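Local structure of mandelate racemase/muconate lactonizing enzyme (Roseovarius nubinhibens, 2QDD) at residues Y37-I40 with V46-W49; Q228-A233 with R258-G263. The protein is of unknown function but belongs to the enolase superfamily, binds magnesium, and is probably an enzyme related to mandelate racemase and muconate lactonizing enzyme. One frame throughout, in Å; residues are numbered along the deposited sequence.

Interaction 1: residues Y37-I40 with V46-W49; sequences YLRI and VTGW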
loop_
_atom_site.group_PDB
_atom_site.type_symbol
_atom_site.label_atom_id
_atom_site.label_comp_id
_atom_site.label_asym_id
_atom_site.label_seq_id
_atom_site.Cartn_x
_atom_site.Cartn_y
_atom_site.Cartn_z
ATOM N N TYR A 37 30.497 35.107 -9.908
ATOM C CA TYR A 37 31.084 34.588 -11.149
ATOM C C TYR A 37 32.331 33.772 -10.837
ATOM O O TYR A 37 33.153 34.164 -10.010
ATOM C CB TYR A 37 31.467 35.726 -12.096
ATOM C CG TYR A 37 30.367 36.228 -13.011
ATOM C CD1 TYR A 37 30.675 36.746 -14.269
ATOM C CD2 TYR A 37 29.023 36.204 -12.621
ATOM C CE1 TYR A 37 29.682 37.223 -15.116
ATOM C CE2 TYR A 37 28.021 36.675 -13.463
ATOM C CZ TYR A 37 28.357 37.183 -14.709
ATOM O OH TYR A 37 27.372 37.653 -15.548
ATOM N N LEU A 38 32.467 32.639 -11.512
ATOM C CA LEU A 38 33.649 31.811 -11.386
ATOM C C LEU A 38 34.303 31.625 -12.752
ATOM O O LEU A 38 33.624 31.323 -13.733
ATOM C CB LEU A 38 33.286 30.465 -10.761
ATOM C CG LEU A 38 34.358 29.373 -10.716
ATOM C CD1 LEU A 38 35.438 29.640 -9.667
ATOM C CD2 LEU A 38 33.699 28.050 -10.472
ATOM N N ARG A 39 35.618 31.827 -12.804
ATOM C CA ARG A 39 36.404 31.572 -14.008
ATOM C C ARG A 39 37.299 30.375 -13.754
ATOM O O ARG A 39 38.040 30.354 -12.775
ATOM C CB ARG A 39 37.256 32.798 -14.372
ATOM C CG ARG A 39 38.220 32.556 -15.532
ATOM C CD ARG A 39 39.028 33.788 -15.893
ATOM N NE ARG A 39 40.030 34.120 -14.886
ATOM C CZ ARG A 39 40.526 35.340 -14.689
ATOM N NH1 ARG A 39 40.113 36.363 -15.434
ATOM N NH2 ARG A 39 41.436 35.536 -13.742
ATOM N N ILE A 40 37.219 29.382 -14.634
ATOM C CA ILE A 40 38.108 28.225 -14.579
ATOM C C ILE A 40 39.092 28.269 -15.745
ATOM O O ILE A 40 38.689 28.196 -16.913
ATOM C CB ILE A 40 37.328 26.875 -14.613
ATOM C CG1 ILE A 40 36.299 26.808 -13.475
ATOM C CG2 ILE A 40 38.297 25.698 -14.561
ATOM C CD1 ILE A 40 35.762 25.408 -13.192
ATOM N N VAL A 46 42.071 27.152 -22.648
ATOM C CA VAL A 46 40.611 27.144 -22.708
ATOM C C VAL A 46 39.986 27.414 -21.338
ATOM O O VAL A 46 40.314 26.766 -20.339
ATOM C CB VAL A 46 40.025 25.893 -23.457
ATOM C CG1 VAL A 46 40.719 24.605 -23.044
ATOM C CG2 VAL A 46 38.509 25.791 -23.302
ATOM N N THR A 47 39.102 28.406 -21.320
ATOM C CA THR A 47 38.617 29.043 -20.109
ATOM C C THR A 47 37.081 28.960 -20.095
ATOM O O THR A 47 36.429 29.252 -21.102
ATOM C CB THR A 47 39.112 30.518 -20.066
ATOM O OG1 THR A 47 40.513 30.543 -19.749
ATOM C CG2 THR A 47 38.343 31.358 -19.058
ATOM N N GLY A 48 36.516 28.541 -18.961
ATOM C CA GLY A 48 35.059 28.479 -18.791
ATOM C C GLY A 48 34.555 29.409 -17.707
ATOM O O GLY A 48 35.267 29.693 -16.744
ATOM N N TRP A 49 33.325 29.887 -17.868
ATOM C CA TRP A 49 32.673 30.703 -16.848
ATOM C C TRP A 49 31.398 30.070 -16.297
ATOM O O TRP A 49 30.610 29.484 -17.044
ATOM C CB TRP A 49 32.375 32.098 -17.385
ATOM C CG TRP A 49 33.608 32.917 -17.631
ATOM C CD1 TRP A 49 34.426 32.861 -18.727
ATOM C CD2 TRP A 49 34.162 33.920 -16.768
ATOM N NE1 TRP A 49 35.451 33.765 -18.599
ATOM C CE2 TRP A 49 35.312 34.431 -17.409
ATOM C CE3 TRP A 49 33.791 34.444 -15.523
ATOM C CZ2 TRP A 49 36.097 35.443 -16.845
ATOM C CZ3 TRP A 49 34.577 35.447 -14.960
ATOM C CH2 TRP A 49 35.715 35.934 -15.623
#
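Arg39 lays its aliphatic chain over one face of the Trp49 indole. Its CB sits 3.6 Å from the centroid of the six-membered ring and only 8° off the normal, a CH-pi contact. Further out, Arg39 CD reaches Trp49 CZ2 at 3.5 Å. The chain can run beside the indole because CG is anti to the backbone N (chi1 174°). A bend at chi3 then turns the guanidinium, whose plane stands 76° from the ring; its NH2 bonds to Thr9. The Tyr37 ring approaches the indole obliquely, with CD1 4.1 Å from Trp49 CE3, and its hydroxyl bonds to Thr299. With an alanine at Trp49, the Arg39 methylenes would probably lose the ring they lie on, and the Tyr37 ring one of its packing partners. Thr47 CG2 packs on Arg39 CG at 3.7 Å, while Thr47 OG1 bonds to Asp41. The backbones are tied by two hydrogen bonds between Ile40 and Gly48. Ile40 N to Gly48 O is 2.9 Å and nearly straight; Gly48 N to Ile40 O is 3.0 Å. Arg39 and Trp49 form the next, non-hydrogen-bonded pair. On the sheet face away from the indole, Leu38 and Ile40 pack against helix 101-119. This is an antiparallel beta hairpin, part of the sheet in the N-terminal domain of the mandelate racemase/muconate lactonizing family.

Interaction 2: residues Q228-A233 with R258-G263; sequences QCAHVA and RGACEG
Ala230 and Ala260 make the apolar part of this contact, their CB methyls 3.8 Å apart. Their CA atoms are only 4.4 Å apart, so helix 226-233 and the loop after helix 249-258 come very close here. Both residues are buried. One turn further along the helix, the Ala233 methyl rests against the backbone of the loop, with CB 3.7 Å from Ala260 O. Ala233 also packs on Ile240 of strand 240-242.

The charged side chain touches only through van der Waals contact. Arg258 runs extended from CG to NE and brings the edge of its guanidinium to the Ala230 methyl, NH2 lying 4.0 Å from CB. Its NH1 forms a salt bridge with Asp227, just before the 228-233 segment.

No direct hydrogen bond crosses between the segments. A water links them instead, donating to Ala230 O at 3.0 Å and to Arg258 O at a longer 3.3 Å. More acceptors lie within its reach than it has protons, so not all can be served at once. Gly259, with positive phi, ends helix 249-258 in a Schellman motif and turns the chain toward strand 263-266.

At the far end of the loop, Glu262 forms a salt bridge with Arg235 of a neighbouring subunit. These are helix and loop elements of the TIM-barrel domain of the enolase superfamily, away from the magnesium site. The chemistry implies a join set by fit: small methyls allow close approach, a water links two backbone carbonyls, and the ion pairs reach outside the two segments.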
loop_
_atom_site.group_PDB
_atom_site.type_symbol
_atom_site.label_atom_id
_atom_site.label_comp_id
_atom_site.label_asym_id
_atom_site.label_seq_id
_atom_site.Cartn_x
_atom_site.Cartn_y
_atom_site.Cartn_z
ATOM N N GLN A 228 3.292 17.472 2.158
ATOM C CA GLN A 228 2.146 18.359 2.216
ATOM C C GLN A 228 1.547 18.574 0.828
ATOM O O GLN A 228 0.327 18.612 0.675
ATOM C CB GLN A 228 2.557 19.695 2.826
ATOM C CG GLN A 228 2.690 19.689 4.333
ATOM C CD GLN A 228 3.294 20.976 4.862
ATOM O OE1 GLN A 228 2.950 22.069 4.412
ATOM N NE2 GLN A 228 4.203 20.852 5.820
ATOM N N CYS A 229 2.414 18.709 -0.176
ATOM C CA CYS A 229 1.988 18.920 -1.560
ATOM C C CYS A 229 1.258 17.714 -2.162
ATOM O O CYS A 229 0.269 17.876 -2.883
ATOM C CB CYS A 229 3.180 19.326 -2.429
ATOM S SG CYS A 229 3.695 21.055 -2.209
ATOM N N ALA A 230 1.746 16.515 -1.845
ATOM C CA ALA A 230 1.132 15.261 -2.271
ATOM C C ALA A 230 -0.232 15.030 -1.615
ATOM O O ALA A 230 -1.132 14.435 -2.220
ATOM C CB ALA A 230 2.071 14.095 -1.965
ATOM N N HIS A 231 -0.362 15.500 -0.375
ATOM C CA HIS A 231 -1.626 15.499 0.356
ATOM C C HIS A 231 -2.685 16.329 -0.362
ATOM O O HIS A 231 -3.783 15.835 -0.608
ATOM C CB HIS A 231 -1.418 16.005 1.793
ATOM C CG HIS A 231 -2.653 15.967 2.639
ATOM N ND1 HIS A 231 -2.910 14.946 3.529
ATOM C CD2 HIS A 231 -3.698 16.823 2.737
ATOM C CE1 HIS A 231 -4.061 15.173 4.135
ATOM N NE2 HIS A 231 -4.560 16.304 3.670
ATOM N N VAL A 232 -2.341 17.577 -0.686
ATOM C CA VAL A 232 -3.207 18.496 -1.440
ATOM C C VAL A 232 -3.635 17.914 -2.796
ATOM O O VAL A 232 -4.815 17.966 -3.151
ATOM C CB VAL A 232 -2.512 19.869 -1.636
ATOM C CG1 VAL A 232 -3.306 20.780 -2.550
ATOM C CG2 VAL A 232 -2.283 20.539 -0.294
ATOM N N ALA A 233 -2.671 17.345 -3.522
ATOM C CA ALA A 233 -2.881 16.807 -4.869
ATOM C C ALA A 233 -3.936 15.709 -4.929
ATOM O O ALA A 233 -4.703 15.647 -5.883
ATOM C CB ALA A 233 -1.562 16.305 -5.452
ATOM N N ARG A 258 4.942 8.863 -5.407
ATOM C CA ARG A 258 3.764 9.313 -4.657
ATOM C C ARG A 258 2.645 9.817 -5.571
ATOM O O ARG A 258 1.513 9.980 -5.124
ATOM C CB ARG A 258 4.131 10.428 -3.673
ATOM C CG ARG A 258 4.946 9.999 -2.472
ATOM C CD ARG A 258 5.668 11.203 -1.885
ATOM N NE ARG A 258 6.107 10.985 -0.508
ATOM C CZ ARG A 258 5.373 11.244 0.571
ATOM N NH1 ARG A 258 5.871 11.009 1.777
ATOM N NH2 ARG A 258 4.141 11.730 0.452
ATOM N N GLY A 259 2.967 10.083 -6.835
ATOM C CA GLY A 259 2.040 10.746 -7.762
ATOM C C GLY A 259 1.729 12.190 -7.398
ATOM O O GLY A 259 0.604 12.653 -7.573
ATOM N N ALA A 260 2.742 12.904 -6.911
ATOM C CA ALA A 260 2.564 14.194 -6.249
ATOM C C ALA A 260 2.375 15.353 -7.216
ATOM O O ALA A 260 1.926 16.426 -6.813
ATOM C CB ALA A 260 3.742 14.480 -5.345
ATOM N N CYS A 261 2.738 15.143 -8.480
ATOM C CA CYS A 261 2.829 16.231 -9.450
ATOM C C CYS A 261 2.682 15.754 -10.892
ATOM O O CYS A 261 2.804 14.564 -11.179
ATOM C CB CYS A 261 4.128 17.030 -9.260
ATOM S SG CYS A 261 5.655 16.143 -9.581
ATOM N N GLU A 262 2.410 16.699 -11.786
ATOM C CA GLU A 262 2.390 16.449 -13.225
ATOM C C GLU A 262 3.486 17.262 -13.930
ATOM O O GLU A 262 3.677 17.169 -15.149
ATOM C CB GLU A 262 1.017 16.818 -13.797
ATOM C CG GLU A 262 -0.101 15.835 -13.463
ATOM C CD GLU A 262 -0.769 16.109 -12.123
ATOM O OE1 GLU A 262 -0.630 17.225 -11.575
ATOM O OE2 GLU A 262 -1.441 15.196 -11.611
ATOM N N GLY A 263 4.187 18.069 -13.146
ATOM C CA GLY A 263 5.266 18.892 -13.651
ATOM C C GLY A 263 6.230 19.285 -12.557
ATOM O O GLY A 263 5.853 19.349 -11.377
HETATM O O HOH W 1 -0.487 12.499 -4.443
#

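The two contacts lie on opposite sides of the chain's centre, their own centres about 39 Å apart, and share no element. Interaction 1 belongs to the N-terminal domain and joins neighbouring strands of one sheet. Interaction 2 belongs to the C-terminal barrel domain and joins a helix to the loop that follows another helix. Both are mostly buried, but interaction 2 has an exposed arginine at its margin and lies near other subunits, while no other chain touches the segments of interaction 1. Direct backbone hydrogen bonds and a large aromatic surface hold the hairpin. Alanine methyls and a bridging water serve the barrel contact, which buries about half as much area.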